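Local coordinates for RabGDI protein (Plasmodium falciparum 3D7, PDB 3P1W) that probably acts as a Rab GDP-dissociation inhibitor, holding Rab GTPases in their GDP-bound form and so taking part in the control of vesicle transport, at residues V23-L26 and K31-I34; L190-I195 and L228-I233; S334-I337 and N341-N344; A384-E387 and K393-E396. All blocks are in the same frame, centred on the assembly; numbering follows the deposited sequence.

Interaction 1 (V23-L26 and K31-I34); sequences VIIL and KECI
Glu-32, near the start of helix 30-41, lays the aliphatic part of its side chain against Ile-25 on the neighbouring strand 20-26. Its CB leaves the helix toward the strand and lies 3.7 Å from Ile-25 CG2. The next carbon, CG, takes the closest approach, 3.6 Å from the same methyl, and also rests 3.7 Å from the backbone oxygen Leu-26 O. At this point the chain bends (chi2 76°), turning the carboxylate away from the isoleucine. Of its two oxygens, OE2 is hydrogen-bonded to Thr-430 OG1, outside the two segments. Ile-25 answers with one branch: CG2, anti to the backbone N, is the methyl that meets the glutamate. The isoleucine side chain also packs on Ser-36 and Leu-39 of the helix and on Ile-307. The two side chains run past one another in opposite directions.

Strand 20-26, helix 30-41 and strand 46-49 form a beta-alpha-beta unit, and the contact lies where the first strand gives way to its helix. Such a unit is the opening element of Rossmann-like folds, consistent with the clan to which the Rab GDI family belongs. The contact shows how an acidic residue can serve a buried interface: its methylene carbons supply the apolar surface facing the isoleucine, whereas its carboxylate is carried past the strand to a polar partner beyond.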
ATOM      1  N   VAL A  23     -12.393   3.091  23.024  1.00 34.63           N
ATOM      2  CA  VAL A  23     -12.573   2.482  21.704  1.00 31.27           C
ATOM      3  C   VAL A  23     -12.310   0.985  21.814  1.00 30.10           C
ATOM      4  O   VAL A  23     -11.342   0.564  22.453  1.00 30.19           O
ATOM      5  CB  VAL A  23     -11.628   3.097  20.657  1.00 30.87           C
ATOM      6  CG1 VAL A  23     -11.929   2.545  19.247  1.00 26.79           C
ATOM      7  CG2 VAL A  23     -11.743   4.619  20.646  1.00 31.65           C
ATOM      8  N   ILE A  24     -13.187   0.187  21.211  1.00 28.47           N
ATOM      9  CA  ILE A  24     -12.898  -1.230  20.980  1.00 27.19           C
ATOM     10  C   ILE A  24     -12.605  -1.397  19.470  1.00 25.50           C
ATOM     11  O   ILE A  24     -13.313  -0.866  18.607  1.00 23.49           O
ATOM     12  CB  ILE A  24     -14.032  -2.158  21.432  1.00 27.24           C
ATOM     13  CG1 ILE A  24     -14.248  -2.048  22.945  1.00 28.56           C
ATOM     14  CG2 ILE A  24     -13.742  -3.627  21.050  1.00 27.80           C
ATOM     15  CD1 ILE A  24     -15.437  -2.848  23.446  1.00 27.31           C
ATOM     16  N   ILE A  25     -11.537  -2.120  19.185  1.00 25.08           N
ATOM     17  CA  ILE A  25     -11.056  -2.285  17.821  1.00 23.85           C
ATOM     18  C   ILE A  25     -11.195  -3.746  17.471  1.00 23.41           C
ATOM     19  O   ILE A  25     -10.759  -4.591  18.241  1.00 24.68           O
ATOM     20  CB  ILE A  25      -9.581  -1.787  17.653  1.00 24.05           C
ATOM     21  CG1 ILE A  25      -9.448  -0.280  17.914  1.00 24.67           C
ATOM     22  CG2 ILE A  25      -9.110  -2.013  16.205  1.00 22.88           C
ATOM     23  CD1 ILE A  25      -9.076   0.099  19.337  1.00 25.92           C
ATOM     24  N   LEU A  26     -11.813  -4.056  16.321  1.00 22.66           N
ATOM     25  CA  LEU A  26     -12.063  -5.424  15.931  1.00 22.55           C
ATOM     26  C   LEU A  26     -11.269  -5.694  14.652  1.00 22.28           C
ATOM     27  O   LEU A  26     -11.464  -4.996  13.661  1.00 22.58           O
ATOM     28  CB  LEU A  26     -13.551  -5.649  15.692  1.00 21.90           C
ATOM     29  CG  LEU A  26     -14.482  -5.237  16.838  1.00 24.53           C
ATOM     30  CD1 LEU A  26     -15.914  -5.498  16.426  1.00 23.79           C
ATOM     31  CD2 LEU A  26     -14.137  -5.969  18.116  1.00 23.60           C
ATOM     32  N   LYS A  31      -4.278  -1.405   9.290  1.00 19.69           N
ATOM     33  CA  LYS A  31      -4.950  -0.148   9.638  1.00 19.99           C
ATOM     34  C   LYS A  31      -5.442  -0.129  11.104  1.00 21.37           C
ATOM     35  O   LYS A  31      -5.258   0.864  11.818  1.00 22.61           O
ATOM     36  CB  LYS A  31      -6.130   0.115   8.724  1.00 19.97           C
ATOM     37  CG  LYS A  31      -5.783   0.439   7.242  1.00 20.43           C
ATOM     38  CD  LYS A  31      -7.071   0.426   6.428  1.00 19.79           C
ATOM     39  CE  LYS A  31      -6.872   0.709   4.984  1.00 21.68           C
ATOM     40  NZ  LYS A  31      -8.161   0.891   4.267  1.00 19.40           N
ATOM     41  N   GLU A  32      -6.050  -1.226  11.529  1.00 20.49           N
ATOM     42  CA  GLU A  32      -6.547  -1.345  12.918  1.00 22.30           C
ATOM     43  C   GLU A  32      -5.409  -1.233  13.940  1.00 23.39           C
ATOM     44  O   GLU A  32      -5.545  -0.560  14.981  1.00 25.46           O
ATOM     45  CB  GLU A  32      -7.298  -2.652  13.099  1.00 21.46           C
ATOM     46  CG  GLU A  32      -8.772  -2.607  12.638  1.00 23.40           C
ATOM     47  CD  GLU A  32      -8.956  -2.658  11.112  1.00 26.76           C
ATOM     48  OE1 GLU A  32      -8.070  -3.200  10.422  1.00 24.92           O
ATOM     49  OE2 GLU A  32      -9.987  -2.151  10.614  1.00 25.51           O
ATOM     50  N   CYS A  33      -4.303  -1.917  13.656  1.00 24.23           N
ATOM     51  CA  CYS A  33      -3.132  -1.879  14.527  1.00 25.87           C
ATOM     52  C   CYS A  33      -2.541  -0.464  14.638  1.00 26.73           C
ATOM     53  O   CYS A  33      -2.237   0.026  15.751  1.00 27.46           O
ATOM     54  CB  CYS A  33      -2.086  -2.830  14.023  1.00 25.40           C
ATOM     55  SG  CYS A  33      -2.547  -4.539  14.208  1.00 28.06           S
ATOM     56  N   ILE A  34      -2.406   0.205  13.494  1.00 25.73           N
ATOM     57  CA  ILE A  34      -1.875   1.581  13.453  1.00 26.83           C
ATOM     58  C   ILE A  34      -2.769   2.556  14.229  1.00 28.08           C
ATOM     59  O   ILE A  34      -2.277   3.371  15.058  1.00 29.36           O
ATOM     60  CB  ILE A  34      -1.670   2.060  11.969  1.00 26.05           C
ATOM     61  CG1 ILE A  34      -0.608   1.195  11.287  1.00 26.15           C
ATOM     62  CG2 ILE A  34      -1.303   3.528  11.937  1.00 25.95           C
ATOM     63  CD1 ILE A  34      -0.596   1.241   9.722  1.00 22.87           C
TER

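Interaction 2 (L190-I195 and L228-I233); sequences LTMLEI and LTLERI
Met-192 sends its CG anti to the backbone N (chi1 -169°) and then bends at chi2 (61°), a course that carries the thioether across to Thr-229 on helix 226-243. Thr-229 in turn holds CG2 anti to its own N, presenting CB and this methyl to the sulfur. SD lies 3.6 Å from Thr-229 CB, and Met-192 CG comes within 3.7 Å of Thr-229 CG2, the two side chains meeting at a slant. Beyond the sulfur, the terminal CE reaches Leu-230 CD2 at 4.0 Å and Ile-233 CD1 at 4.2 Å. Helices 192-198 and 226-243 pack here with helix 158-173, whose Phe-167 touches the methionine, in the helical part of the chain.

Thr-191 is the N-cap of helix 192-198. Its OG1 accepts from Glu-194 N at 3.2 Å, and the return bond of this capping box runs from Thr-191 N to Glu-194 OE2, 3.2 Å and nearly straight, meeting the oxygen from above the carboxylate plane. Each residue thus offers its side chain to the other's backbone N-H. Thr-229 OG1 has its polar partner in Tyr-216 OH, while CB and CG2 make the threonine's closest contacts with the methionine. The chemistry across the two helices is apolar, carried by the thioether and methyl of Met-192 against carbon atoms of Thr-229, Leu-230 and Ile-233.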
ATOM      1  N   LEU A 190      -2.557  27.715 -12.138  1.00 55.79           N
ATOM      2  CA  LEU A 190      -2.337  26.801 -13.255  1.00 53.56           C
ATOM      3  C   LEU A 190      -2.581  25.361 -12.822  1.00 50.35           C
ATOM      4  O   LEU A 190      -2.321  24.992 -11.667  1.00 48.69           O
ATOM      5  CB  LEU A 190      -0.913  26.931 -13.791  1.00 53.79           C
ATOM      6  CG  LEU A 190      -0.459  28.304 -14.306  1.00 56.43           C
ATOM      7  CD1 LEU A 190       0.898  28.161 -14.959  1.00 55.50           C
ATOM      8  CD2 LEU A 190      -1.466  28.909 -15.273  1.00 58.17           C
ATOM      9  N   THR A 191      -3.066  24.553 -13.762  1.00 48.76           N
ATOM     10  CA  THR A 191      -3.225  23.125 -13.542  1.00 45.82           C
ATOM     11  C   THR A 191      -1.897  22.405 -13.770  1.00 43.97           C
ATOM     12  O   THR A 191      -0.978  22.955 -14.368  1.00 43.92           O
ATOM     13  CB  THR A 191      -4.267  22.513 -14.493  1.00 45.48           C
ATOM     14  OG1 THR A 191      -3.787  22.579 -15.837  1.00 47.56           O
ATOM     15  CG2 THR A 191      -5.610  23.239 -14.382  1.00 48.71           C
ATOM     16  N   MET A 192      -1.787  21.152 -13.320  1.00 41.15           N
ATOM     17  CA  MET A 192      -0.545  20.423 -13.574  1.00 39.65           C
ATOM     18  C   MET A 192      -0.312  20.252 -15.068  1.00 39.18           C
ATOM     19  O   MET A 192       0.835  20.251 -15.514  1.00 38.97           O
ATOM     20  CB  MET A 192      -0.532  19.045 -12.893  1.00 37.68           C
ATOM     21  CG  MET A 192       0.856  18.390 -12.932  1.00 37.75           C
ATOM     22  SD  MET A 192       2.087  19.376 -12.059  1.00 39.09           S
ATOM     23  CE  MET A 192       3.624  18.784 -12.743  1.00 41.28           C
ATOM     24  N   LEU A 193      -1.388  20.097 -15.834  1.00 39.34           N
ATOM     25  CA  LEU A 193      -1.276  19.899 -17.276  1.00 40.91           C
ATOM     26  C   LEU A 193      -0.621  21.124 -17.918  1.00 42.86           C
ATOM     27  O   LEU A 193       0.231  20.994 -18.784  1.00 42.85           O
ATOM     28  CB  LEU A 193      -2.651  19.642 -17.909  1.00 41.50           C
ATOM     29  CG  LEU A 193      -2.683  19.568 -19.445  1.00 43.88           C
ATOM     30  CD1 LEU A 193      -1.826  18.428 -19.957  1.00 43.59           C
ATOM     31  CD2 LEU A 193      -4.110  19.474 -19.987  1.00 45.25           C
ATOM     32  N   GLU A 194      -1.007  22.310 -17.465  1.00 44.78           N
ATOM     33  CA  GLU A 194      -0.400  23.539 -17.990  1.00 47.14           C
ATOM     34  C   GLU A 194       1.091  23.590 -17.646  1.00 46.80           C
ATOM     35  O   GLU A 194       1.886  24.048 -18.458  1.00 47.30           O
ATOM     36  CB  GLU A 194      -1.143  24.783 -17.491  1.00 49.23           C
ATOM     37  CG  GLU A 194      -2.550  24.911 -18.080  1.00 51.16           C
ATOM     38  CD  GLU A 194      -3.335  26.071 -17.498  1.00 54.44           C
ATOM     39  OE1 GLU A 194      -3.210  27.201 -18.016  1.00 58.90           O
ATOM     40  OE2 GLU A 194      -4.093  25.859 -16.534  1.00 55.32           O
ATOM     41  N   ILE A 195       1.478  23.065 -16.477  1.00 45.60           N
ATOM     42  CA  ILE A 195       2.900  22.989 -16.114  1.00 45.42           C
ATOM     43  C   ILE A 195       3.655  22.008 -17.020  1.00 44.76           C
ATOM     44  O   ILE A 195       4.762  22.298 -17.460  1.00 45.16           O
ATOM     45  CB  ILE A 195       3.119  22.567 -14.649  1.00 44.53           C
ATOM     46  CG1 ILE A 195       2.571  23.618 -13.678  1.00 45.73           C
ATOM     47  CG2 ILE A 195       4.616  22.328 -14.389  1.00 44.98           C
ATOM     48  CD1 ILE A 195       3.300  24.963 -13.735  1.00 48.72           C
ATOM     49  N   LEU A 228      -0.290  20.644  -5.874  1.00 41.11           N
ATOM     50  CA  LEU A 228      -0.583  19.328  -5.306  1.00 39.67           C
ATOM     51  C   LEU A 228       0.356  18.274  -5.888  1.00 37.85           C
ATOM     52  O   LEU A 228       0.893  17.430  -5.165  1.00 37.74           O
ATOM     53  CB  LEU A 228      -2.035  18.944  -5.596  1.00 39.46           C
ATOM     54  CG  LEU A 228      -3.129  19.805  -4.959  1.00 42.44           C
ATOM     55  CD1 LEU A 228      -4.407  19.788  -5.841  1.00 44.47           C
ATOM     56  CD2 LEU A 228      -3.407  19.365  -3.517  1.00 41.71           C
ATOM     57  N   THR A 229       0.583  18.357  -7.194  1.00 37.18           N
ATOM     58  CA  THR A 229       1.366  17.356  -7.896  1.00 35.14           C
ATOM     59  C   THR A 229       2.862  17.658  -7.776  1.00 35.30           C
ATOM     60  O   THR A 229       3.678  16.760  -7.581  1.00 34.22           O
ATOM     61  CB  THR A 229       0.929  17.266  -9.356  1.00 35.26           C
ATOM     62  OG1 THR A 229      -0.454  16.875  -9.412  1.00 34.16           O
ATOM     63  CG2 THR A 229       1.782  16.247 -10.110  1.00 34.59           C
ATOM     64  N   LEU A 230       3.220  18.936  -7.840  1.00 36.24           N
ATOM     65  CA  LEU A 230       4.602  19.318  -7.668  1.00 36.97           C
ATOM     66  C   LEU A 230       5.125  18.849  -6.309  1.00 36.59           C
ATOM     67  O   LEU A 230       6.249  18.365  -6.220  1.00 36.66           O
ATOM     68  CB  LEU A 230       4.772  20.841  -7.839  1.00 38.53           C
ATOM     69  CG  LEU A 230       4.572  21.358  -9.266  1.00 39.08           C
ATOM     70  CD1 LEU A 230       4.408  22.894  -9.278  1.00 40.73           C
ATOM     71  CD2 LEU A 230       5.741  20.949 -10.169  1.00 37.87           C
ATOM     72  N   GLU A 231       4.318  18.991  -5.263  1.00 36.79           N
ATOM     73  CA  GLU A 231       4.731  18.570  -3.924  1.00 37.53           C
ATOM     74  C   GLU A 231       5.003  17.075  -3.883  1.00 35.28           C
ATOM     75  O   GLU A 231       5.956  16.622  -3.268  1.00 35.23           O
ATOM     76  CB  GLU A 231       3.657  18.918  -2.873  1.00 38.51           C
ATOM     77  CG  GLU A 231       3.543  20.394  -2.550  1.00 44.17           C
ATOM     78  CD  GLU A 231       4.655  20.915  -1.650  1.00 48.97           C
ATOM     79  OE1 GLU A 231       5.719  20.265  -1.532  1.00 51.57           O
ATOM     80  OE2 GLU A 231       4.463  22.001  -1.067  1.00 54.97           O
ATOM     81  N   ARG A 232       4.150  16.316  -4.549  1.00 33.64           N
ATOM     82  CA  ARG A 232       4.274  14.865  -4.573  1.00 31.97           C
ATOM     83  C   ARG A 232       5.499  14.417  -5.358  1.00 31.33           C
ATOM     84  O   ARG A 232       6.237  13.529  -4.926  1.00 30.68           O
ATOM     85  CB  ARG A 232       3.012  14.250  -5.163  1.00 30.62           C
ATOM     86  CG  ARG A 232       1.809  14.358  -4.223  1.00 31.01           C
ATOM     87  CD  ARG A 232       0.542  14.000  -4.926  1.00 30.68           C
ATOM     88  NE  ARG A 232       0.440  12.567  -5.170  1.00 28.10           N
ATOM     89  CZ  ARG A 232      -0.035  11.676  -4.293  1.00 27.35           C
ATOM     90  NH1 ARG A 232      -0.467  12.046  -3.090  1.00 27.94           N
ATOM     91  NH2 ARG A 232      -0.080  10.402  -4.630  1.00 23.92           N
ATOM     92  N   ILE A 233       5.720  15.037  -6.509  1.00 32.20           N
ATOM     93  CA  ILE A 233       6.916  14.751  -7.315  1.00 32.23           C
ATOM     94  C   ILE A 233       8.162  15.134  -6.530  1.00 33.72           C
ATOM     95  O   ILE A 233       9.090  14.342  -6.416  1.00 33.02           O
ATOM     96  CB  ILE A 233       6.868  15.435  -8.706  1.00 32.49           C
ATOM     97  CG1 ILE A 233       5.696  14.873  -9.507  1.00 31.84           C
ATOM     98  CG2 ILE A 233       8.176  15.185  -9.487  1.00 31.77           C
ATOM     99  CD1 ILE A 233       5.521  15.466 -10.898  1.00 32.40           C
TER

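Interaction 3 (S334-I337 and N341-N344); sequences SNPI and NQTN
Water 2 is gripped by three groups of the two segments: it donates to Ile-337 O at 2.8 Å and to Gln-342 OE1 at 2.9 Å, and accepts from Gln-342 N at 2.8 Å. One glutamine thereby holds the water by both its backbone and its side chain. A second water accepts from Ile-337 N (3.0 Å) and donates to Thr-343 O (2.9 Å). Both polar atoms of the Ile-337 backbone are therefore joined to the facing segment through solvent.

Beside the waters, Pro-336 supplies the direct packing. The amide of Gln-342 comes obliquely to the CG-CD edge of the pyrrolidine ring, its NE2 3.4 Å from Pro-336 CG, while Pro-336 CB sits 3.7 Å from Thr-343 O. The glutamine CB leaves away from the proline, but the chain bends back at chi2 (-62°), and this return brings the amide to the ring's edge and OE1 to the water.

Around the pair, Pro-336 packs on Tyr-378, and Thr-343 OG1 is hydrogen-bonded to Thr-340 O. Asn-341 and Gln-342 both adopt the left-handed helical conformation (phi 59° and 56°), which helps reverse the chain. It is a loop closed partly through water, linking strands 320-333 and 346-350 of the large mixed sheet.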
ATOM      1  N   SER A 334      12.190 -18.721  -9.327  1.00 29.33           N
ATOM      2  CA  SER A 334      13.531 -19.290  -9.187  1.00 32.04           C
ATOM      3  C   SER A 334      14.636 -18.228  -9.279  1.00 32.79           C
ATOM      4  O   SER A 334      15.782 -18.486  -8.906  1.00 34.58           O
ATOM      5  CB  SER A 334      13.798 -20.297 -10.330  1.00 33.78           C
ATOM      6  OG  SER A 334      12.668 -21.120 -10.620  1.00 35.04           O
ATOM      7  N   ASN A 335      14.298 -17.063  -9.829  1.00 32.03           N
ATOM      8  CA  ASN A 335      15.274 -16.017 -10.145  1.00 31.70           C
ATOM      9  C   ASN A 335      14.621 -14.647 -10.068  1.00 30.10           C
ATOM     10  O   ASN A 335      13.389 -14.567 -10.066  1.00 27.68           O
ATOM     11  CB  ASN A 335      15.812 -16.229 -11.553  1.00 32.57           C
ATOM     12  CG  ASN A 335      16.800 -17.376 -11.627  1.00 36.65           C
ATOM     13  OD1 ASN A 335      17.872 -17.345 -10.985  1.00 38.75           O
ATOM     14  ND2 ASN A 335      16.441 -18.410 -12.380  1.00 39.34           N
ATOM     15  N   PRO A 336      15.432 -13.567 -10.020  1.00 29.55           N
ATOM     16  CA  PRO A 336      14.824 -12.238 -10.092  1.00 28.43           C
ATOM     17  C   PRO A 336      13.970 -12.033 -11.344  1.00 26.96           C
ATOM     18  O   PRO A 336      14.138 -12.737 -12.354  1.00 27.19           O
ATOM     19  CB  PRO A 336      16.034 -11.288 -10.129  1.00 29.66           C
ATOM     20  CG  PRO A 336      17.175 -12.090  -9.526  1.00 31.67           C
ATOM     21  CD  PRO A 336      16.913 -13.499  -9.987  1.00 31.28           C
ATOM     22  N   ILE A 337      13.067 -11.064 -11.289  1.00 25.51           N
ATOM     23  CA  ILE A 337      12.264 -10.685 -12.446  1.00 25.04           C
ATOM     24  C   ILE A 337      13.195 -10.240 -13.595  1.00 26.74           C
ATOM     25  O   ILE A 337      14.012  -9.336 -13.404  1.00 27.63           O
ATOM     26  CB  ILE A 337      11.284  -9.546 -12.121  1.00 23.38           C
ATOM     27  CG1 ILE A 337      10.208 -10.022 -11.110  1.00 22.27           C
ATOM     28  CG2 ILE A 337      10.593  -9.036 -13.371  1.00 22.59           C
ATOM     29  CD1 ILE A 337       9.293  -8.898 -10.609  1.00 19.30           C
ATOM     30  N   ASN A 341      17.433  -5.756 -13.415  1.00 31.75           N
ATOM     31  CA  ASN A 341      18.813  -5.614 -12.980  1.00 33.97           C
ATOM     32  C   ASN A 341      19.159  -6.550 -11.819  1.00 33.75           C
ATOM     33  O   ASN A 341      19.950  -6.215 -10.938  1.00 34.24           O
ATOM     34  CB  ASN A 341      19.048  -4.125 -12.646  1.00 34.22           C
ATOM     35  CG  ASN A 341      18.850  -3.236 -13.869  1.00 37.06           C
ATOM     36  OD1 ASN A 341      19.712  -3.208 -14.767  1.00 40.09           O
ATOM     37  ND2 ASN A 341      17.716  -2.551 -13.946  1.00 34.86           N
ATOM     38  N   GLN A 342      18.542  -7.736 -11.832  1.00 33.04           N
ATOM     39  CA  GLN A 342      18.751  -8.757 -10.812  1.00 33.16           C
ATOM     40  C   GLN A 342      18.470  -8.239  -9.400  1.00 31.77           C
ATOM     41  O   GLN A 342      19.057  -8.721  -8.422  1.00 31.60           O
ATOM     42  CB  GLN A 342      20.173  -9.363 -10.909  1.00 35.48           C
ATOM     43  CG  GLN A 342      20.466 -10.114 -12.223  1.00 39.84           C
ATOM     44  CD  GLN A 342      19.550 -11.323 -12.423  1.00 45.78           C
ATOM     45  OE1 GLN A 342      18.615 -11.281 -13.230  1.00 49.97           O
ATOM     46  NE2 GLN A 342      19.810 -12.403 -11.681  1.00 48.06           N
ATOM     47  N   THR A 343      17.555  -7.281  -9.287  1.00 30.29           N
ATOM     48  CA  THR A 343      17.211  -6.718  -7.965  1.00 29.88           C
ATOM     49  C   THR A 343      16.587  -7.760  -7.036  1.00 28.90           C
ATOM     50  O   THR A 343      15.875  -8.670  -7.484  1.00 28.49           O
ATOM     51  CB  THR A 343      16.281  -5.501  -8.059  1.00 28.77           C
ATOM     52  OG1 THR A 343      15.167  -5.794  -8.933  1.00 27.94           O
ATOM     53  CG2 THR A 343      17.072  -4.270  -8.556  1.00 31.01           C
ATOM     54  N   ASN A 344      16.880  -7.627  -5.747  1.00 28.59           N
ATOM     55  CA  ASN A 344      16.372  -8.557  -4.723  1.00 27.71           C
ATOM     56  C   ASN A 344      15.034  -8.102  -4.155  1.00 25.85           C
ATOM     57  O   ASN A 344      14.365  -8.847  -3.422  1.00 25.20           O
ATOM     58  CB  ASN A 344      17.399  -8.723  -3.605  1.00 29.27           C
ATOM     59  CG  ASN A 344      18.608  -9.500  -4.050  1.00 32.63           C
ATOM     60  OD1 ASN A 344      18.480 -10.507  -4.737  1.00 37.68           O
ATOM     61  ND2 ASN A 344      19.789  -9.035  -3.680  1.00 35.41           N
TER
HETATM   62  O   HOH W   1      13.674  -8.775  -9.407  1.00 26.46           O
HETATM   63  O   HOH W   2      16.786  -9.026 -13.518  1.00 29.55           O

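Interaction 4 (A384-E387 and K393-E396); sequences ATVE and KEIE
Segment 384-387, on and just after strand 378-385, faces segment 393-396, with Ala-384 nearest Ile-395 and Val-386 nearest Glu-394, their CA atoms 7.3 Å and 7.6 Å apart, so that side chains must bridge the gap. Glu-394 does so as an extended arm beyond CG (chi2 177°), its CB directed toward the strand. Its OE1 accepts from the backbone N of Glu-387 at 2.9 Å, using the syn lone pair, and the N-H...O angle of 160° makes the bond fairly straight. The same oxygen passes 3.6 Å from Glu-387 CB, while OE2 lies 3.7 Å from Val-386 CG1. Glu-394 crosses both of these side chains at about a right angle.

At the Ala-384 end of the contact, Ala-384 CB meets Ile-395 CG2 at 4.0 Å, an apolar touch extended by Ile-327, on which both residues pack. The connection after strand 378-385 is thereby folded back against the mixed sheet, beside strand 320-333.

Two carboxylates come close here, Glu-387 OE1 and Glu-394 OE1 being 5.1 Å apart. Each has its own partners: Glu-394 OE1 forms a salt bridge with Arg-357 and OE2 a hydrogen bond with Thr-388 OG1, whereas Glu-387 OE2 is hydrogen-bonded to Ser-359 OG and OE1 to Lys-358 N. The arginine probably eases the repulsion between the two acids, and the Glu-394 carboxylate, bound by a backbone N-H, a hydroxyl and a guanidinium, is likely to remain ionised.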
ATOM      1  N   ALA A 384      -4.228  -6.304  -9.066  1.00 13.95           N
ATOM      2  CA  ALA A 384      -5.045  -5.582  -9.996  1.00 13.90           C
ATOM      3  C   ALA A 384      -6.449  -5.375  -9.468  1.00 14.98           C
ATOM      4  O   ALA A 384      -6.956  -6.189  -8.691  1.00 16.08           O
ATOM      5  CB  ALA A 384      -5.105  -6.323 -11.363  1.00 13.98           C
ATOM      6  N   THR A 385      -7.102  -4.319  -9.933  1.00 15.32           N
ATOM      7  CA  THR A 385      -8.547  -4.148  -9.729  1.00 16.34           C
ATOM      8  C   THR A 385      -9.253  -4.931 -10.807  1.00 17.51           C
ATOM      9  O   THR A 385      -8.907  -4.821 -11.977  1.00 17.49           O
ATOM     10  CB  THR A 385      -8.995  -2.681  -9.788  1.00 17.16           C
ATOM     11  OG1 THR A 385      -8.195  -1.914  -8.892  1.00 16.75           O
ATOM     12  CG2 THR A 385     -10.520  -2.550  -9.386  1.00 19.00           C
ATOM     13  N   VAL A 386     -10.235  -5.741 -10.408  1.00 17.28           N
ATOM     14  CA  VAL A 386     -10.926  -6.605 -11.341  1.00 17.93           C
ATOM     15  C   VAL A 386     -11.881  -5.752 -12.211  1.00 18.40           C
ATOM     16  O   VAL A 386     -12.730  -5.034 -11.687  1.00 19.09           O
ATOM     17  CB  VAL A 386     -11.715  -7.685 -10.617  1.00 17.71           C
ATOM     18  CG1 VAL A 386     -12.552  -8.472 -11.637  1.00 18.98           C
ATOM     19  CG2 VAL A 386     -10.777  -8.623  -9.807  1.00 16.18           C
ATOM     20  N   GLU A 387     -11.705  -5.799 -13.519  1.00 19.02           N
ATOM     21  CA  GLU A 387     -12.562  -5.086 -14.459  1.00 20.26           C
ATOM     22  C   GLU A 387     -13.427  -5.972 -15.353  1.00 21.08           C
ATOM     23  O   GLU A 387     -14.312  -5.451 -16.053  1.00 20.86           O
ATOM     24  CB  GLU A 387     -11.697  -4.153 -15.360  1.00 21.21           C
ATOM     25  CG  GLU A 387     -11.025  -3.100 -14.542  1.00 22.24           C
ATOM     26  CD  GLU A 387     -10.298  -2.020 -15.321  1.00 25.32           C
ATOM     27  OE1 GLU A 387     -10.180  -2.094 -16.574  1.00 24.76           O
ATOM     28  OE2 GLU A 387      -9.847  -1.076 -14.621  1.00 28.74           O
ATOM     29  N   LYS A 393      -7.317 -13.802 -16.376  1.00 27.51           N
ATOM     30  CA  LYS A 393      -6.897 -13.367 -17.691  1.00 28.26           C
ATOM     31  C   LYS A 393      -6.348 -11.912 -17.670  1.00 26.25           C
ATOM     32  O   LYS A 393      -5.404 -11.589 -18.390  1.00 24.69           O
ATOM     33  CB  LYS A 393      -8.076 -13.504 -18.682  1.00 30.53           C
ATOM     34  CG  LYS A 393      -7.698 -13.940 -20.067  1.00 35.62           C
ATOM     35  CD  LYS A 393      -6.597 -13.082 -20.666  1.00 38.32           C
ATOM     36  N   GLU A 394      -6.921 -11.058 -16.833  1.00 24.47           N
ATOM     37  CA  GLU A 394      -6.469  -9.664 -16.723  1.00 23.77           C
ATOM     38  C   GLU A 394      -5.017  -9.549 -16.261  1.00 22.75           C
ATOM     39  O   GLU A 394      -4.379  -8.544 -16.514  1.00 23.15           O
ATOM     40  CB  GLU A 394      -7.365  -8.872 -15.776  1.00 23.81           C
ATOM     41  CG  GLU A 394      -8.808  -8.753 -16.239  1.00 25.11           C
ATOM     42  CD  GLU A 394      -9.669  -8.024 -15.247  1.00 21.38           C
ATOM     43  OE1 GLU A 394      -9.382  -6.854 -14.952  1.00 21.93           O
ATOM     44  OE2 GLU A 394     -10.676  -8.601 -14.798  1.00 22.46           O
ATOM     45  N   ILE A 395      -4.522 -10.542 -15.538  1.00 20.60           N
ATOM     46  CA  ILE A 395      -3.129 -10.512 -15.087  1.00 20.95           C
ATOM     47  C   ILE A 395      -2.186 -11.386 -15.914  1.00 21.41           C
ATOM     48  O   ILE A 395      -1.011 -11.524 -15.579  1.00 20.51           O
ATOM     49  CB  ILE A 395      -3.002 -10.831 -13.593  1.00 19.62           C
ATOM     50  CG1 ILE A 395      -3.454 -12.256 -13.277  1.00 21.54           C
ATOM     51  CG2 ILE A 395      -3.768  -9.771 -12.791  1.00 20.85           C
ATOM     52  CD1 ILE A 395      -3.027 -12.717 -11.854  1.00 21.83           C
ATOM     53  N   GLU A 396      -2.673 -11.900 -17.034  1.00 23.53           N
ATOM     54  CA  GLU A 396      -1.843 -12.752 -17.901  1.00 24.71           C
ATOM     55  C   GLU A 396      -0.597 -12.038 -18.405  1.00 23.76           C
ATOM     56  O   GLU A 396       0.516 -12.561 -18.247  1.00 22.79           O
ATOM     57  CB  GLU A 396      -2.695 -13.317 -19.050  1.00 26.61           C
ATOM     58  CG  GLU A 396      -1.983 -14.225 -19.998  1.00 31.62           C
ATOM     59  CD  GLU A 396      -2.902 -14.677 -21.135  1.00 36.45           C
ATOM     60  OE1 GLU A 396      -2.669 -14.260 -22.275  1.00 42.75           O
ATOM     61  OE2 GLU A 396      -3.871 -15.413 -20.870  1.00 41.08           O
TER

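How the interactions relate
Along the chain the four contacts follow in series, each closing before the next opens. Interaction 1 belongs to the Rossmann-like part, where strand 20-26 sits in a mixed sheet, and its centre is 37 Å from that of interaction 3, across the centre of the chain. Interactions 3 and 4, with centres 23 Å apart, lie in two connections following strands of the second mixed sheet: strand 320-333 leads into the loop of the former and pairs with strand 378-385 of the latter. Interaction 2 stands apart in the helical region, its centre 30 Å or more from each of the others. The contacts lie in separate parts of one chain, none touching another: a beta-alpha-beta unit, a helical pair and two strand connections.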